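Local coordinates for tRNA (cytosine(38)-C(5))-methyltransferase (Schizosaccharomyces pombe, PDB 6FDF), which methylates cytosine 38 in the anticodon loop of tRNA(Asp) at carbon 5, using S-adenosyl-L-methionine as methyl donor, at residues A[280-292]-A[305-319]. Residues are numbered along the deposited sequence; the frame is centred on the assembly and turned at random. Where two conformers were deposited one is given.
With SAH (S-adenosyl-L-homocysteine), chain E.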
loop_
_atom_site.group_PDB
_atom_site.type_symbol
_atom_site.label_atom_id
_atom_site.label_comp_id
_atom_site.label_asym_id
_atom_site.label_seq_id
_atom_site.Cartn_x
_atom_site.Cartn_y
_atom_site.Cartn_z
ATOM N N TYR A 280 9.883 18.560 -2.292
ATOM C CA TYR A 280 9.252 17.266 -2.083
ATOM C C TYR A 280 7.747 17.388 -2.297
ATOM O O TYR A 280 7.160 18.455 -2.108
ATOM C CB TYR A 280 9.538 16.750 -0.667
ATOM C CG TYR A 280 11.015 16.591 -0.387
ATOM C CD1 TYR A 280 11.733 15.533 -0.938
ATOM C CD2 TYR A 280 11.694 17.495 0.425
ATOM C CE1 TYR A 280 13.089 15.384 -0.699
ATOM C CE2 TYR A 280 13.051 17.351 0.676
ATOM C CZ TYR A 280 13.741 16.290 0.114
ATOM O OH TYR A 280 15.092 16.141 0.355
ATOM N N PHE A 281 7.122 16.287 -2.707
ATOM C CA PHE A 281 5.673 16.203 -2.594
ATOM C C PHE A 281 5.282 16.299 -1.128
ATOM O O PHE A 281 5.977 15.777 -0.253
ATOM C CB PHE A 281 5.155 14.893 -3.195
ATOM C CG PHE A 281 5.280 14.826 -4.690
ATOM C CD1 PHE A 281 4.354 15.460 -5.504
ATOM C CD2 PHE A 281 6.318 14.128 -5.284
ATOM C CE1 PHE A 281 4.467 15.402 -6.883
ATOM C CE2 PHE A 281 6.434 14.069 -6.661
ATOM C CZ PHE A 281 5.507 14.708 -7.460
ATOM N N THR A 282 4.175 16.986 -0.857
ATOM C CA THR A 282 3.650 17.005 0.499
ATOM C C THR A 282 3.056 15.642 0.840
ATOM O O THR A 282 2.750 14.836 -0.043
ATOM C CB THR A 282 2.586 18.091 0.653
ATOM O OG1 THR A 282 1.384 17.667 -0.002
ATOM C CG2 THR A 282 3.061 19.402 0.039
ATOM N N ALA A 283 2.882 15.382 2.139
ATOM C CA ALA A 283 2.273 14.113 2.530
ATOM C C ALA A 283 0.850 13.997 1.999
ATOM O O ALA A 283 0.413 12.896 1.641
ATOM C CB ALA A 283 2.292 13.946 4.049
ATOM N N ARG A 284 0.127 15.118 1.914
ATOM C CA ARG A 284 -1.204 15.094 1.314
ATOM C C ARG A 284 -1.141 14.682 -0.152
ATOM O O ARG A 284 -1.985 13.914 -0.628
ATOM C CB ARG A 284 -1.873 16.464 1.451
ATOM C CG ARG A 284 -3.169 16.584 0.657
ATOM C CD ARG A 284 -4.237 15.666 1.233
ATOM N NE ARG A 284 -4.571 16.006 2.610
ATOM C CZ ARG A 284 -5.265 15.215 3.421
ATOM N NH1 ARG A 284 -5.695 14.038 2.985
ATOM N NH2 ARG A 284 -5.532 15.604 4.662
ATOM N N GLU A 285 -0.139 15.176 -0.880
ATOM C CA GLU A 285 -0.004 14.815 -2.287
ATOM C C GLU A 285 0.379 13.349 -2.438
ATOM O O GLU A 285 -0.119 12.665 -3.339
ATOM C CB GLU A 285 1.020 15.728 -2.962
ATOM C CG GLU A 285 0.530 17.177 -3.049
ATOM C CD GLU A 285 1.622 18.149 -3.449
ATOM O OE1 GLU A 285 2.809 17.830 -3.234
ATOM O OE2 GLU A 285 1.289 19.243 -3.960
ATOM N N VAL A 286 1.251 12.847 -1.558
ATOM C CA VAL A 286 1.584 11.425 -1.582
ATOM C C VAL A 286 0.335 10.591 -1.315
ATOM O O VAL A 286 0.057 9.612 -2.018
ATOM C CB VAL A 286 2.704 11.117 -0.569
ATOM C CG1 VAL A 286 2.962 9.623 -0.500
ATOM C CG2 VAL A 286 3.987 11.863 -0.946
ATOM N N ALA A 287 -0.442 10.977 -0.297
ATOM C CA ALA A 287 -1.688 10.272 -0.005
ATOM C C ALA A 287 -2.615 10.263 -1.217
ATOM O O ALA A 287 -3.211 9.230 -1.548
ATOM C CB ALA A 287 -2.384 10.906 1.203
ATOM N N ARG A 288 -2.757 11.411 -1.883
ATOM C CA ARG A 288 -3.602 11.485 -3.072
ATOM C C ARG A 288 -3.087 10.575 -4.179
ATOM O O ARG A 288 -3.865 9.859 -4.818
ATOM C CB ARG A 288 -3.672 12.927 -3.568
ATOM C CG ARG A 288 -4.459 13.867 -2.683
ATOM C CD ARG A 288 -4.308 15.283 -3.209
ATOM N NE ARG A 288 -5.119 16.247 -2.475
ATOM C CZ ARG A 288 -5.099 17.555 -2.704
ATOM N NH1 ARG A 288 -4.302 18.050 -3.640
ATOM N NH2 ARG A 288 -5.873 18.365 -1.998
ATOM N N LEU A 289 -1.773 10.571 -4.409
ATOM C CA LEU A 289 -1.225 9.700 -5.443
ATOM C C LEU A 289 -1.430 8.229 -5.105
ATOM O O LEU A 289 -1.466 7.388 -6.008
ATOM C CB LEU A 289 0.259 10.003 -5.649
ATOM C CG LEU A 289 0.518 11.309 -6.398
ATOM C CD1 LEU A 289 1.929 11.815 -6.112
ATOM C CD2 LEU A 289 0.313 11.106 -7.896
ATOM N N MET A 290 -1.562 7.898 -3.823
ATOM C CA MET A 290 -1.821 6.525 -3.413
ATOM C C MET A 290 -3.310 6.217 -3.288
ATOM O O MET A 290 -3.670 5.112 -2.867
ATOM C CB MET A 290 -1.094 6.229 -2.100
ATOM C CG MET A 290 0.419 6.257 -2.265
ATOM S SD MET A 290 1.292 5.817 -0.756
ATOM C CE MET A 290 2.990 5.916 -1.308
ATOM N N GLY A 291 -4.174 7.157 -3.663
ATOM C CA GLY A 291 -5.604 6.930 -3.721
ATOM C C GLY A 291 -6.369 7.167 -2.437
ATOM O O GLY A 291 -7.560 6.839 -2.380
ATOM N N PHE A 292 -5.739 7.734 -1.416
ATOM C CA PHE A 292 -6.450 8.010 -0.179
ATOM C C PHE A 292 -7.386 9.199 -0.369
ATOM O O PHE A 292 -7.044 10.151 -1.079
ATOM C CB PHE A 292 -5.466 8.295 0.953
ATOM C CG PHE A 292 -4.803 7.064 1.488
ATOM C CD1 PHE A 292 -3.666 6.558 0.886
ATOM C CD2 PHE A 292 -5.330 6.404 2.587
ATOM C CE1 PHE A 292 -3.060 5.414 1.371
ATOM C CE2 PHE A 292 -4.734 5.266 3.080
ATOM C CZ PHE A 292 -3.600 4.768 2.473
ATOM N N GLU A 305 3.655 15.269 10.095
ATOM C CA GLU A 305 3.749 15.018 8.660
ATOM C C GLU A 305 4.970 14.170 8.331
ATOM O O GLU A 305 4.929 13.332 7.422
ATOM C CB GLU A 305 3.802 16.336 7.891
ATOM C CG GLU A 305 3.688 16.140 6.394
ATOM C CD GLU A 305 3.623 17.434 5.623
ATOM O OE1 GLU A 305 4.051 18.476 6.161
ATOM O OE2 GLU A 305 3.152 17.409 4.468
ATOM N N LYS A 306 6.069 14.382 9.055
ATOM C CA LYS A 306 7.260 13.563 8.862
ATOM C C LYS A 306 6.960 12.089 9.107
ATOM O O LYS A 306 7.421 11.219 8.357
ATOM C CB LYS A 306 8.370 14.058 9.790
ATOM C CG LYS A 306 9.752 13.526 9.486
ATOM C CD LYS A 306 10.807 14.394 10.159
ATOM C CE LYS A 306 10.602 15.865 9.809
ATOM N NZ LYS A 306 11.528 16.766 10.546
ATOM N N CYS A 307 6.179 11.787 10.146
ATOM C CA CYS A 307 5.804 10.402 10.399
ATOM C C CYS A 307 4.789 9.901 9.377
ATOM O O CYS A 307 4.776 8.707 9.054
ATOM C CB CYS A 307 5.259 10.266 11.818
ATOM S SG CYS A 307 6.520 10.505 13.092
ATOM N N MET A 308 3.948 10.793 8.848
ATOM C CA MET A 308 2.984 10.382 7.828
ATOM C C MET A 308 3.682 9.890 6.564
ATOM O O MET A 308 3.216 8.939 5.929
ATOM C CB MET A 308 2.030 11.528 7.490
ATOM C CG MET A 308 0.905 11.725 8.494
ATOM S SD MET A 308 -0.121 10.257 8.755
ATOM C CE MET A 308 -0.785 9.962 7.127
ATOM N N TYR A 309 4.781 10.543 6.161
ATOM C CA TYR A 309 5.538 10.038 5.016
ATOM C C TYR A 309 5.951 8.590 5.234
ATOM O O TYR A 309 5.925 7.779 4.303
ATOM C CB TYR A 309 6.789 10.879 4.768
ATOM C CG TYR A 309 6.615 12.237 4.130
ATOM C CD1 TYR A 309 6.176 12.359 2.817
ATOM C CD2 TYR A 309 6.967 13.395 4.814
ATOM C CE1 TYR A 309 6.052 13.597 2.216
ATOM C CE2 TYR A 309 6.847 14.642 4.221
ATOM C CZ TYR A 309 6.391 14.736 2.921
ATOM O OH TYR A 309 6.278 15.969 2.317
ATOM N N ARG A 310 6.342 8.246 6.465
ATOM C CA ARG A 310 6.783 6.881 6.725
ATOM C C ARG A 310 5.619 5.908 6.653
ATOM O O ARG A 310 5.762 4.798 6.123
ATOM C CB ARG A 310 7.469 6.807 8.088
ATOM C CG ARG A 310 8.604 7.800 8.223
ATOM C CD ARG A 310 9.330 7.660 9.552
ATOM N NE ARG A 310 10.394 8.658 9.667
ATOM C CZ ARG A 310 10.474 9.560 10.640
ATOM N NH1 ARG A 310 9.574 9.573 11.614
ATOM N NH2 ARG A 310 11.475 10.431 10.655
ATOM N N LEU A 311 4.462 6.302 7.194
ATOM C CA LEU A 311 3.290 5.438 7.155
ATOM C C LEU A 311 2.783 5.283 5.727
ATOM O O LEU A 311 2.389 4.188 5.314
ATOM C CB LEU A 311 2.194 6.008 8.058
ATOM C CG LEU A 311 2.518 6.060 9.553
ATOM C CD1 LEU A 311 1.404 6.754 10.340
ATOM C CD2 LEU A 311 2.761 4.650 10.077
ATOM N N LEU A 312 2.773 6.379 4.965
ATOM C CA LEU A 312 2.331 6.317 3.575
ATOM C C LEU A 312 3.286 5.484 2.729
ATOM O O LEU A 312 2.855 4.753 1.829
ATOM C CB LEU A 312 2.195 7.734 3.015
ATOM C CG LEU A 312 0.954 8.477 3.517
ATOM C CD1 LEU A 312 1.050 9.987 3.254
ATOM C CD2 LEU A 312 -0.308 7.894 2.876
ATOM N N GLY A 313 4.584 5.570 3.019
ATOM C CA GLY A 313 5.580 4.818 2.274
ATOM C C GLY A 313 5.366 3.320 2.320
ATOM O O GLY A 313 5.830 2.610 1.421
ATOM N N ASN A 314 4.685 2.826 3.356
ATOM C CA ASN A 314 4.376 1.411 3.519
ATOM C C ASN A 314 2.922 1.070 3.226
ATOM O O ASN A 314 2.481 -0.036 3.549
ATOM C CB ASN A 314 4.703 0.966 4.946
ATOM C CG ASN A 314 6.177 0.892 5.202
ATOM O OD1 ASN A 314 6.955 0.567 4.306
ATOM N ND2 ASN A 314 6.581 1.187 6.435
ATOM N N SER A 315 2.167 1.986 2.625
ATOM C CA SER A 315 0.739 1.804 2.407
ATOM C C SER A 315 0.458 1.266 1.007
ATOM O O SER A 315 1.295 1.336 0.104
ATOM C CB SER A 315 -0.011 3.125 2.609
ATOM O OG SER A 315 0.107 3.586 3.944
ATOM N N ILE A 316 -0.749 0.727 0.835
ATOM C CA ILE A 316 -1.185 0.224 -0.463
ATOM C C ILE A 316 -1.617 1.385 -1.339
ATOM O O ILE A 316 -1.764 2.516 -0.862
ATOM C CB ILE A 316 -2.347 -0.771 -0.302
ATOM C CG1 ILE A 316 -3.550 -0.048 0.330
ATOM C CG2 ILE A 316 -1.908 -1.965 0.517
ATOM C CD1 ILE A 316 -4.862 -0.770 0.203
ATOM N N ASN A 317 -1.859 1.109 -2.618
ATOM C CA ASN A 317 -2.652 2.008 -3.440
ATOM C C ASN A 317 -4.120 1.634 -3.275
ATOM O O ASN A 317 -4.533 0.524 -3.636
ATOM C CB ASN A 317 -2.230 1.958 -4.907
ATOM C CG ASN A 317 -2.985 2.963 -5.744
ATOM O OD1 ASN A 317 -4.189 2.816 -5.959
ATOM N ND2 ASN A 317 -2.297 4.020 -6.187
ATOM N N VAL A 318 -4.898 2.577 -2.737
ATOM C CA VAL A 318 -6.295 2.344 -2.378
ATOM C C VAL A 318 -7.146 2.093 -3.617
ATOM O O VAL A 318 -8.078 1.275 -3.593
ATOM C CB VAL A 318 -6.817 3.545 -1.566
ATOM C CG1 VAL A 318 -8.321 3.440 -1.339
ATOM C CG2 VAL A 318 -6.075 3.648 -0.236
ATOM N N LYS A 319 -6.853 2.804 -4.711
ATOM C CA LYS A 319 -7.611 2.632 -5.950
ATOM C C LYS A 319 -7.439 1.227 -6.517
ATOM O O LYS A 319 -8.426 0.537 -6.796
ATOM C CB LYS A 319 -7.177 3.680 -6.979
ATOM C CG LYS A 319 -8.090 4.886 -7.071
ATOM C CD LYS A 319 -9.461 4.498 -7.607
ATOM C CE LYS A 319 -10.434 5.659 -7.515
ATOM N NZ LYS A 319 -11.831 5.212 -7.738
HETATM N N SAH E . -1.506 -2.092 4.568
HETATM C CA SAH E . -1.373 -1.036 5.548
HETATM C CB SAH E . 0.070 -0.900 6.042
HETATM C CG SAH E . 0.831 -2.219 5.923
HETATM S SD SAH E . 2.573 -2.025 6.146
HETATM C C SAH E . -1.866 0.255 4.977
HETATM O O SAH E . -2.376 0.240 3.835
HETATM O OXT SAH E . -1.754 1.282 5.681
HETATM C "C5'" SAH E . 2.767 -3.391 7.235
HETATM C "C4'" SAH E . 2.158 -3.044 8.594
HETATM O "O4'" SAH E . 2.177 -4.224 9.377
HETATM C "C3'" SAH E . 2.929 -1.963 9.351
HETATM O "O3'" SAH E . 2.032 -0.942 9.786
HETATM C "C2'" SAH E . 3.476 -2.682 10.587
HETATM O "O2'" SAH E . 3.391 -1.870 11.763
HETATM C "C1'" SAH E . 2.556 -3.892 10.700
HETATM N N9 SAH E . 3.200 -5.100 11.257
HETATM C C8 SAH E . 4.393 -5.628 10.915
HETATM N N7 SAH E . 4.646 -6.744 11.640
HETATM C C5 SAH E . 3.604 -6.952 12.469
HETATM C C6 SAH E . 3.232 -7.947 13.494
HETATM N N6 SAH E . 4.054 -8.978 13.789
HETATM N N1 SAH E . 2.043 -7.777 14.119
HETATM C C2 SAH E . 1.218 -6.754 13.832
HETATM N N3 SAH E . 1.493 -5.814 12.910
HETATM C C4 SAH E . 2.658 -5.857 12.214
HETATM O O HOH W 1 0.675 17.464 3.702
HETATM O O HOH W 2 0.207 5.076 -5.942
HETATM O O HOH W 3 -4.333 6.684 -6.705
#
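Ala283 enters a hole between Glu305, Met308, Tyr309 and Leu312, where helices 283-289 and 305-313 run nearly parallel, crossing at 18°. Its CB lies over one face of the Tyr309 ring, 12° off the normal, while Phe281 O meets that ring at the edge; Tyr309 OH donates to this carbonyl across 2.6 Å, in the carbonyl plane and on a lone pair. Beside it, Glu305 stretches out from a CG anti to the backbone N (chi1 -171°), which carries OE2 to Ala283 N at 3.1 Å, on the anti side of the carboxylate. OE2 also takes bonds from Tyr215 OH and a water held by Arg284 N, and therefore grips the first turn of a helix whose N-terminus is already capped by the Thr282-Glu285 capping box; Thr282 OG1 also bonds Glu207. Leu312 is wedged along the middle, its CD2 4.0 Å from both Ala287 CB and Phe292 CE1. Met290, extended beyond CG, lays its sulfur beside the helix end, SD 3.2 Å from Leu312 O.

Past the Schellman turn at Gly291, Val318 CG2 sits over the centre of the Phe292 ring, 3.7 Å from the centroid, with Ser315 CB at the ring edge. Val318 N donates to Met290 O at 2.8 Å, and a water bridges Leu289 O to ND2 of Asn317, while the OD1 of that amide caps Val320 N. Residues 314-316 line the S-adenosylhomocysteine pocket, Ile316 N giving the ligand carboxylate a weak bond. Helix 283-289 follows strand 278-279 of the small sheet, while Val318 and Lys319, opening helix 318-328, pack on helix 22-29 of the Rossmann-like methyltransferase core.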